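Local coordinates for protein inositol-1-monophosphatase (Mycobacterium tuberculosis, PDB 2Q74) that probably dephosphorylates inositol 1-phosphate to free myo-inositol with the help of magnesium, and forms homodimers when that activator binds, at residues A225-G230 with V263-A268. Residues are numbered along the deposited sequence; the frame is centred on the assembly and turned at random.
Sequences AYYEHG and VVVAAA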
ATOM      1  N   ALA A 225      -4.550  -1.285  13.768  1.00 60.72           N
ATOM      2  CA  ALA A 225      -3.482  -2.047  14.418  1.00 60.85           C
ATOM      3  C   ALA A 225      -2.454  -2.546  13.459  1.00 61.24           C
ATOM      4  O   ALA A 225      -2.650  -2.587  12.215  1.00 62.08           O
ATOM      5  CB  ALA A 225      -4.038  -3.227  15.153  1.00 61.04           C
ATOM      6  N   TYR A 226      -1.353  -2.992  14.042  1.00 61.07           N
ATOM      7  CA  TYR A 226      -0.268  -3.546  13.249  1.00 60.95           C
ATOM      8  C   TYR A 226       0.399  -4.662  14.008  1.00 62.12           C
ATOM      9  O   TYR A 226       0.640  -4.535  15.187  1.00 61.22           O
ATOM     10  CB  TYR A 226       0.745  -2.449  12.928  1.00 59.45           C
ATOM     11  CG  TYR A 226       2.078  -2.939  12.439  1.00 56.81           C
ATOM     12  CD1 TYR A 226       2.187  -3.616  11.215  1.00 56.48           C
ATOM     13  CD2 TYR A 226       3.238  -2.717  13.183  1.00 54.15           C
ATOM     14  CE1 TYR A 226       3.444  -4.067  10.727  1.00 55.34           C
ATOM     15  CE2 TYR A 226       4.488  -3.165  12.733  1.00 55.19           C
ATOM     16  CZ  TYR A 226       4.583  -3.834  11.481  1.00 55.66           C
ATOM     17  OH  TYR A 226       5.798  -4.263  11.045  1.00 54.18           O
ATOM     18  N   TYR A 227       0.702  -5.747  13.301  1.00 64.28           N
ATOM     19  CA  TYR A 227       1.377  -6.909  13.891  1.00 65.94           C
ATOM     20  C   TYR A 227       2.421  -7.483  12.921  1.00 66.95           C
ATOM     21  O   TYR A 227       2.107  -7.845  11.778  1.00 66.53           O
ATOM     22  CB  TYR A 227       0.364  -8.007  14.255  1.00 66.99           C
ATOM     23  CG  TYR A 227       0.998  -9.366  14.419  1.00 67.64           C
ATOM     24  CD1 TYR A 227       1.828  -9.623  15.493  1.00 70.11           C
ATOM     25  CD2 TYR A 227       0.813 -10.372  13.484  1.00 68.78           C
ATOM     26  CE1 TYR A 227       2.455 -10.862  15.667  1.00 70.98           C
ATOM     27  CE2 TYR A 227       1.436 -11.620  13.629  1.00 70.42           C
ATOM     28  CZ  TYR A 227       2.262 -11.863  14.749  1.00 71.00           C
ATOM     29  OH  TYR A 227       2.916 -13.075  14.986  1.00 70.00           O
ATOM     30  N   GLU A 228       3.656  -7.579  13.404  1.00 68.45           N
ATOM     31  CA  GLU A 228       4.706  -8.260  12.675  1.00 69.74           C
ATOM     32  C   GLU A 228       5.665  -9.027  13.585  1.00 70.79           C
ATOM     33  O   GLU A 228       6.086  -8.539  14.629  1.00 70.74           O
ATOM     34  CB  GLU A 228       5.494  -7.284  11.804  1.00 69.99           C
ATOM     35  CG  GLU A 228       6.312  -7.997  10.733  1.00 70.11           C
ATOM     36  CD  GLU A 228       6.954  -7.073   9.761  1.00 70.60           C
ATOM     37  OE1 GLU A 228       6.351  -6.033   9.421  1.00 71.20           O
ATOM     38  OE2 GLU A 228       8.084  -7.392   9.331  1.00 72.72           O
ATOM     39  N   HIS A 229       6.016 -10.226  13.135  1.00 72.34           N
ATOM     40  CA  HIS A 229       6.938 -11.108  13.824  1.00 73.69           C
ATOM     41  C   HIS A 229       8.309 -11.098  13.145  1.00 73.69           C
ATOM     42  O   HIS A 229       8.475 -11.679  12.076  1.00 73.85           O
ATOM     43  CB  HIS A 229       6.374 -12.526  13.812  1.00 74.56           C
ATOM     44  CG  HIS A 229       7.114 -13.473  14.694  1.00 76.95           C
ATOM     45  ND1 HIS A 229       6.917 -13.520  16.057  1.00 79.07           N
ATOM     46  CD2 HIS A 229       8.047 -14.413  14.411  1.00 79.20           C
ATOM     47  CE1 HIS A 229       7.703 -14.449  16.578  1.00 79.58           C
ATOM     48  NE2 HIS A 229       8.395 -15.006  15.599  1.00 79.77           N
ATOM     49  N   GLY A 230       9.281 -10.430  13.765  1.00 73.58           N
ATOM     50  CA  GLY A 230      10.660 -10.423  13.273  1.00 73.69           C
ATOM     51  C   GLY A 230      11.086  -9.118  12.624  1.00 73.79           C
ATOM     52  O   GLY A 230      11.516  -9.098  11.474  1.00 73.96           O
ATOM     53  N   VAL A 263       9.274  -8.891  18.020  1.00 75.08           N
ATOM     54  CA  VAL A 263       7.856  -9.053  17.780  1.00 74.00           C
ATOM     55  C   VAL A 263       7.199  -7.749  18.165  1.00 72.65           C
ATOM     56  O   VAL A 263       7.354  -7.287  19.293  1.00 72.70           O
ATOM     57  CB  VAL A 263       7.269 -10.180  18.612  1.00 74.21           C
ATOM     58  CG1 VAL A 263       5.759 -10.255  18.422  1.00 74.35           C
ATOM     59  CG2 VAL A 263       7.931 -11.487  18.236  1.00 74.29           C
ATOM     60  N   VAL A 264       6.472  -7.161  17.216  1.00 70.92           N
ATOM     61  CA  VAL A 264       5.863  -5.856  17.397  1.00 69.55           C
ATOM     62  C   VAL A 264       4.365  -5.976  17.294  1.00 68.62           C
ATOM     63  O   VAL A 264       3.849  -6.558  16.309  1.00 68.20           O
ATOM     64  CB  VAL A 264       6.320  -4.858  16.310  1.00 69.76           C
ATOM     65  CG1 VAL A 264       5.761  -3.459  16.598  1.00 68.78           C
ATOM     66  CG2 VAL A 264       7.841  -4.838  16.194  1.00 69.18           C
ATOM     67  N   VAL A 265       3.679  -5.442  18.308  1.00 67.41           N
ATOM     68  CA  VAL A 265       2.234  -5.256  18.259  1.00 66.98           C
ATOM     69  C   VAL A 265       1.915  -3.800  18.585  1.00 66.72           C
ATOM     70  O   VAL A 265       2.404  -3.247  19.564  1.00 66.94           O
ATOM     71  CB  VAL A 265       1.494  -6.208  19.192  1.00 67.11           C
ATOM     72  CG1 VAL A 265      -0.010  -6.000  19.060  1.00 66.81           C
ATOM     73  CG2 VAL A 265       1.855  -7.645  18.869  1.00 66.95           C
ATOM     74  N   ALA A 266       1.141  -3.162  17.718  1.00 66.47           N
ATOM     75  CA  ALA A 266       0.717  -1.784  17.919  1.00 66.15           C
ATOM     76  C   ALA A 266      -0.759  -1.675  17.561  1.00 65.90           C
ATOM     77  O   ALA A 266      -1.156  -2.064  16.484  1.00 66.36           O
ATOM     78  CB  ALA A 266       1.545  -0.856  17.075  1.00 66.16           C
ATOM     79  N   ALA A 267      -1.576  -1.161  18.466  1.00 65.77           N
ATOM     80  CA  ALA A 267      -3.015  -1.157  18.247  1.00 66.01           C
ATOM     81  C   ALA A 267      -3.684   0.009  18.948  1.00 66.46           C
ATOM     82  O   ALA A 267      -3.211   0.473  19.993  1.00 66.85           O
ATOM     83  CB  ALA A 267      -3.609  -2.465  18.754  1.00 65.57           C
ATOM     84  N   ALA A 268      -4.793   0.477  18.385  1.00 66.72           N
ATOM     85  CA  ALA A 268      -5.637   1.407  19.092  1.00 67.16           C
ATOM     86  C   ALA A 268      -6.016   0.764  20.439  1.00 67.84           C
ATOM     87  O   ALA A 268      -6.255  -0.438  20.511  1.00 67.68           O
ATOM     88  CB  ALA A 268      -6.851   1.744  18.287  1.00 66.90           C
TER
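Val263 meets His229 where two antiparallel strands of a five-stranded mixed sheet pair up. This sheet belongs to the alpha-beta-alpha-beta-alpha sandwich of the inositol monophosphatase family. CG2 of Val263, beside its own backbone N, approaches ND1 and CE1 of the imidazole obliquely. Its CG1 lies near the plane of the Tyr227 ring, at the CE1 edge. The OH of that tyrosine is hydrogen-bonded to the carbonyl O of Gly284. Val264 and Glu228 form a hydrogen-bonded pair: Val264 N gives a straight bond to Glu228 O (3.0 Å), and Glu228 N returns one to Val264 O (3.1 Å). CG1 of Val264 meets CE2 of Tyr226, on the same face of the sheet, obliquely at 4.1 Å. Val265 points to the opposite face, where helix 272-280 packs. Its CG2 touches the ring edge of Tyr227 at CD1 (3.9 Å). Ala266 makes the second hydrogen-bonded pair, with Tyr226, through Ala266 N to Tyr226 O at 2.9 Å and the reverse bond. Ala267 ends the pairing: its CB packs on CB of Ala225 (3.7 Å), and Leu275 touches both. The Tyr226 ring lies on the face of Val264 and Ala266, against helix 211-220. The Tyr226 side chain is about 7 Å from that of Asp235, which by similarity binds magnesium and substrate. Within the strand, Tyr226 OH donates a hydrogen bond to OE1 of Glu228.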